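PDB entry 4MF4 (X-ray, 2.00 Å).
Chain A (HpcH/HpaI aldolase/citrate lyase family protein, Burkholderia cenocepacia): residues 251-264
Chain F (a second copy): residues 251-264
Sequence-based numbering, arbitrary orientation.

Chain A (251-264) ADVSWLLRATRQAL
Chain F (251-264) ADVSWLLRATRQAL

Two copies of one helix, residues 252-264 in each chain, pack across a near-twofold arrangement. Their axes approach to 8.4 Å, with 105° between N-to-C directions, and the register pairs matching residues: CA of A:Leu256 lies 4.9 Å from CA of F:Leu256, and the CA atoms of A:Ala259 and F:Ala259 are 6.0 Å apart. No hydrogen bond crosses; the 556 Å² buried between the stretches (both sides summed) is filled mainly by apolar side chains, with some methyl-to-carbonyl contact.

F:Ala251, extended at phi/psi -135/148, occupies the N-cap position; helical values follow, -46/-51 at F:Asp252 and -69/-31 at F:Val253, then close to -65/-43. At F:Asp252 (chi1 p, 52°) OD1 accepts a weak bond from F:Val253 N (2.6 Å, 126°), and the carboxylate is satisfied elsewhere in the structure. The backbone O of F:Asp252 meets A:Leu256 CD1 at 3.6 Å.

F:Trp255 points toward chain A with chi1 -67° (m) and chi2 116°. This lays its six-membered ring against A:Ala263, whose CB sits 3.8 Å from the ring centroid and 24° off the normal, a CH-pi contact over the face. F:Trp255 CD1 also touches A:Thr260 CG2 at 3.8 Å. F:Leu256 leaves its backbone sideways, but its t,p rotamer (176°, 63°) brings CD1 to 3.4 Å from A:Asp252 O and 4.2 Å from A:Leu256 CB.

F:Ala259 points toward its counterpart, and the CB atoms of A:Ala259 and F:Ala259 meet at 3.5 Å; methyl side chains suit this close approach. F:Thr260 (chi1 p, 54°) bonds from OG1 to F:Leu256 O at 2.8 Å, satisfying the hydroxyl within its own helix, while CG2 packs 3.8 Å from A:Trp255 CD1.

F:Ala263 completes the reciprocal pair: its CB lies 3.4 Å from A:Trp255 CZ2 and 3.7 Å from the six-membered ring centroid, 28° off the normal. A:Trp255 matches its partner's rotamer (-71°, 117°).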

# COMPACT_ATOMS: atom_id res chain seq x y z
N ALA A 251 -11.03 -20.50 -11.44
CA ALA A 251 -10.45 -19.30 -10.76
C ALA A 251 -9.69 -18.47 -11.78
O ALA A 251 -9.18 -19.01 -12.82
CB ALA A 251 -9.50 -19.75 -9.64
N ASP A 252 -9.63 -17.17 -11.49
CA ASP A 252 -8.93 -16.20 -12.33
C ASP A 252 -7.50 -16.65 -12.66
O ASP A 252 -7.13 -16.67 -13.83
CB ASP A 252 -8.92 -14.79 -11.68
CG ASP A 252 -8.36 -14.77 -10.25
OD1 ASP A 252 -7.97 -15.82 -9.67
OD2 ASP A 252 -8.27 -13.66 -9.70
N VAL A 253 -6.73 -17.04 -11.64
CA VAL A 253 -5.32 -17.34 -11.88
C VAL A 253 -5.17 -18.60 -12.74
O VAL A 253 -4.24 -18.71 -13.53
CB VAL A 253 -4.52 -17.49 -10.57
CG1 VAL A 253 -5.00 -18.66 -9.73
CG2 VAL A 253 -3.05 -17.65 -10.84
N SER A 254 -6.08 -19.57 -12.56
CA SER A 254 -6.05 -20.80 -13.35
C SER A 254 -6.33 -20.53 -14.84
O SER A 254 -5.65 -21.04 -15.74
CB SER A 254 -7.07 -21.79 -12.77
OG SER A 254 -6.78 -22.02 -11.38
N TRP A 255 -7.33 -19.71 -15.10
CA TRP A 255 -7.64 -19.35 -16.51
C TRP A 255 -6.51 -18.55 -17.15
O TRP A 255 -6.20 -18.78 -18.33
CB TRP A 255 -8.94 -18.56 -16.62
CG TRP A 255 -10.14 -19.49 -16.34
CD1 TRP A 255 -11.04 -19.39 -15.32
CD2 TRP A 255 -10.55 -20.60 -17.13
NE1 TRP A 255 -11.96 -20.39 -15.40
CE2 TRP A 255 -11.67 -21.17 -16.49
CE3 TRP A 255 -10.03 -21.23 -18.27
CZ2 TRP A 255 -12.32 -22.28 -16.97
CZ3 TRP A 255 -10.69 -22.33 -18.77
CH2 TRP A 255 -11.81 -22.87 -18.10
N LEU A 256 -5.92 -17.65 -16.37
CA LEU A 256 -4.80 -16.85 -16.84
C LEU A 256 -3.62 -17.68 -17.28
O LEU A 256 -3.07 -17.46 -18.36
CB LEU A 256 -4.36 -15.86 -15.74
CG LEU A 256 -3.15 -14.99 -16.03
CD1 LEU A 256 -3.36 -14.10 -17.24
CD2 LEU A 256 -2.80 -14.14 -14.84
N LEU A 257 -3.25 -18.66 -16.46
CA LEU A 257 -2.17 -19.57 -16.82
C LEU A 257 -2.55 -20.46 -18.00
O LEU A 257 -1.77 -20.62 -18.95
CB LEU A 257 -1.80 -20.45 -15.61
CG LEU A 257 -0.87 -19.73 -14.66
CD1 LEU A 257 -0.89 -20.35 -13.27
CD2 LEU A 257 0.55 -19.67 -15.22
N ARG A 258 -3.73 -21.04 -17.97
CA ARG A 258 -4.10 -21.96 -19.04
C ARG A 258 -4.08 -21.25 -20.41
O ARG A 258 -3.46 -21.73 -21.36
CB ARG A 258 -5.44 -22.65 -18.74
CG ARG A 258 -5.89 -23.65 -19.81
CD ARG A 258 -7.32 -24.12 -19.51
NE ARG A 258 -7.89 -25.11 -20.44
CZ ARG A 258 -7.74 -26.43 -20.32
NH1 ARG A 258 -6.98 -26.97 -19.37
NH2 ARG A 258 -8.34 -27.24 -21.18
N ALA A 259 -4.75 -20.10 -20.49
CA ALA A 259 -4.87 -19.36 -21.72
C ALA A 259 -3.56 -18.81 -22.26
O ALA A 259 -3.32 -18.88 -23.49
CB ALA A 259 -5.85 -18.23 -21.55
N THR A 260 -2.73 -18.25 -21.38
CA THR A 260 -1.39 -17.78 -21.81
C THR A 260 -0.50 -18.94 -22.24
O THR A 260 0.20 -18.84 -23.22
CB THR A 260 -0.64 -16.90 -20.73
OG1 THR A 260 -0.53 -17.59 -19.48
CG2 THR A 260 -1.42 -15.62 -20.50
N ARG A 261 -0.53 -20.06 -21.51
CA ARG A 261 0.28 -21.17 -21.93
C ARG A 261 -0.20 -21.75 -23.31
O ARG A 261 0.62 -22.06 -24.19
CB ARG A 261 0.28 -22.24 -20.84
CG ARG A 261 1.10 -21.88 -19.61
CD ARG A 261 1.27 -23.10 -18.69
NE ARG A 261 2.27 -23.98 -19.27
CZ ARG A 261 2.03 -25.13 -19.89
NH1 ARG A 261 0.79 -25.62 -19.96
NH2 ARG A 261 3.04 -25.82 -20.43
N GLN A 262 -1.51 -21.84 -23.48
CA GLN A 262 -2.12 -22.29 -24.74
C GLN A 262 -1.74 -21.38 -25.93
O GLN A 262 -1.35 -21.86 -27.00
CB GLN A 262 -3.66 -22.41 -24.59
CG GLN A 262 -4.42 -22.80 -25.84
CD GLN A 262 -4.04 -24.17 -26.41
OE1 GLN A 262 -3.58 -25.06 -25.68
NE2 GLN A 262 -4.28 -24.36 -27.69
N ALA A 263 -1.81 -20.09 -25.73
CA ALA A 263 -1.42 -19.13 -26.77
C ALA A 263 0.04 -19.28 -27.23
O ALA A 263 0.34 -19.32 -28.46
CB ALA A 263 -1.72 -17.73 -26.30
N LEU A 264 0.94 -19.46 -26.28
CA LEU A 264 2.35 -19.68 -26.57
C LEU A 264 2.55 -20.93 -27.43
O LEU A 264 3.26 -20.90 -28.45
CB LEU A 264 3.15 -19.85 -25.27
CG LEU A 264 4.65 -19.89 -25.44
CD1 LEU A 264 5.12 -18.72 -26.28
CD2 LEU A 264 5.31 -19.89 -24.08
N ALA F 251 -1.60 -9.56 -24.03
CA ALA F 251 -1.49 -8.96 -22.68
C ALA F 251 -2.20 -9.82 -21.68
O ALA F 251 -3.17 -10.51 -22.04
CB ALA F 251 -2.10 -7.55 -22.69
N ASP F 252 -1.69 -9.84 -20.45
CA ASP F 252 -2.29 -10.59 -19.36
C ASP F 252 -3.80 -10.39 -19.28
O ASP F 252 -4.54 -11.35 -19.19
CB ASP F 252 -1.66 -10.28 -17.99
CG ASP F 252 -1.61 -8.78 -17.66
OD1 ASP F 252 -2.12 -7.94 -18.44
OD2 ASP F 252 -1.04 -8.44 -16.59
N VAL F 253 -4.27 -9.14 -19.27
CA VAL F 253 -5.72 -8.93 -19.02
C VAL F 253 -6.58 -9.42 -20.18
O VAL F 253 -7.70 -9.86 -19.95
CB VAL F 253 -6.08 -7.48 -18.63
CG1 VAL F 253 -5.88 -6.50 -19.78
CG2 VAL F 253 -7.49 -7.41 -18.06
N SER F 254 -6.04 -9.36 -21.40
CA SER F 254 -6.75 -9.77 -22.62
C SER F 254 -6.96 -11.27 -22.63
O SER F 254 -8.06 -11.77 -22.92
CB SER F 254 -5.98 -9.32 -23.89
OG SER F 254 -5.63 -7.94 -23.80
N TRP F 255 -5.90 -12.02 -22.27
CA TRP F 255 -6.05 -13.47 -22.12
C TRP F 255 -6.98 -13.85 -20.97
O TRP F 255 -7.74 -14.79 -21.07
CB TRP F 255 -4.70 -14.16 -21.95
CG TRP F 255 -3.89 -14.06 -23.17
CD1 TRP F 255 -2.68 -13.39 -23.33
CD2 TRP F 255 -4.24 -14.57 -24.45
NE1 TRP F 255 -2.26 -13.49 -24.63
CE2 TRP F 255 -3.20 -14.19 -25.34
CE3 TRP F 255 -5.30 -15.34 -24.93
CZ2 TRP F 255 -3.21 -14.58 -26.65
CZ3 TRP F 255 -5.32 -15.68 -26.24
CH2 TRP F 255 -4.29 -15.28 -27.11
N LEU F 256 -6.90 -13.12 -19.87
CA LEU F 256 -7.74 -13.41 -18.74
C LEU F 256 -9.24 -13.26 -19.12
O LEU F 256 -10.06 -14.10 -18.78
CB LEU F 256 -7.39 -12.48 -17.57
CG LEU F 256 -8.30 -12.64 -16.36
CD1 LEU F 256 -8.18 -14.04 -15.77
CD2 LEU F 256 -7.98 -11.57 -15.35
N LEU F 257 -9.56 -12.18 -19.81
CA LEU F 257 -10.92 -11.92 -20.27
C LEU F 257 -11.37 -12.90 -21.34
O LEU F 257 -12.49 -13.40 -21.28
CB LEU F 257 -11.01 -10.49 -20.80
CG LEU F 257 -11.31 -9.49 -19.71
CD1 LEU F 257 -11.05 -8.08 -20.25
CD2 LEU F 257 -12.78 -9.63 -19.29
N ARG F 258 -10.51 -13.22 -22.31
CA ARG F 258 -10.93 -14.16 -23.37
C ARG F 258 -11.28 -15.51 -22.77
O ARG F 258 -12.34 -16.09 -23.05
CB ARG F 258 -9.83 -14.38 -24.39
CG ARG F 258 -9.57 -13.18 -25.28
CD ARG F 258 -8.22 -13.29 -26.01
NE ARG F 258 -8.00 -12.09 -26.83
CZ ARG F 258 -6.83 -11.50 -27.08
NH1 ARG F 258 -5.68 -11.94 -26.57
NH2 ARG F 258 -6.83 -10.41 -27.84
N ALA F 259 -10.35 -16.04 -21.97
CA ALA F 259 -10.50 -17.39 -21.44
C ALA F 259 -11.69 -17.54 -20.48
O ALA F 259 -12.43 -18.53 -20.58
CB ALA F 259 -9.23 -17.86 -20.79
N THR F 260 -11.92 -16.56 -19.61
CA THR F 260 -13.02 -16.66 -18.66
C THR F 260 -14.36 -16.53 -19.37
O THR F 260 -15.32 -17.22 -19.04
CB THR F 260 -12.90 -15.60 -17.50
OG1 THR F 260 -12.77 -14.28 -18.02
CG2 THR F 260 -11.72 -15.89 -16.63
N ARG F 261 -14.48 -15.62 -20.33
CA ARG F 261 -15.72 -15.49 -21.11
C ARG F 261 -15.99 -16.70 -22.01
O ARG F 261 -17.12 -17.13 -22.13
CB ARG F 261 -15.69 -14.22 -21.96
CG ARG F 261 -15.68 -12.93 -21.14
CD ARG F 261 -15.80 -11.71 -22.04
NE ARG F 261 -16.94 -11.88 -22.90
CZ ARG F 261 -18.17 -11.42 -22.68
NH1 ARG F 261 -18.46 -10.64 -21.64
NH2 ARG F 261 -19.11 -11.71 -23.57
N GLN F 262 -14.95 -17.26 -22.63
CA GLN F 262 -15.11 -18.50 -23.43
C GLN F 262 -15.56 -19.67 -22.57
O GLN F 262 -16.44 -20.44 -22.97
CB GLN F 262 -13.83 -18.88 -24.20
N ALA F 263 -14.96 -19.81 -21.38
CA ALA F 263 -15.34 -20.91 -20.47
C ALA F 263 -16.80 -20.79 -20.05
O ALA F 263 -17.54 -21.80 -20.04
CB ALA F 263 -14.40 -21.00 -19.30
N LEU F 264 -17.25 -19.57 -19.80
CA LEU F 264 -18.65 -19.37 -19.41
C LEU F 264 -19.64 -19.80 -20.50
O LEU F 264 -20.59 -20.55 -20.24
CB LEU F 264 -18.91 -17.95 -18.96
CG LEU F 264 -20.36 -17.67 -18.52
CD1 LEU F 264 -20.84 -18.68 -17.48
CD2 LEU F 264 -20.43 -16.26 -17.95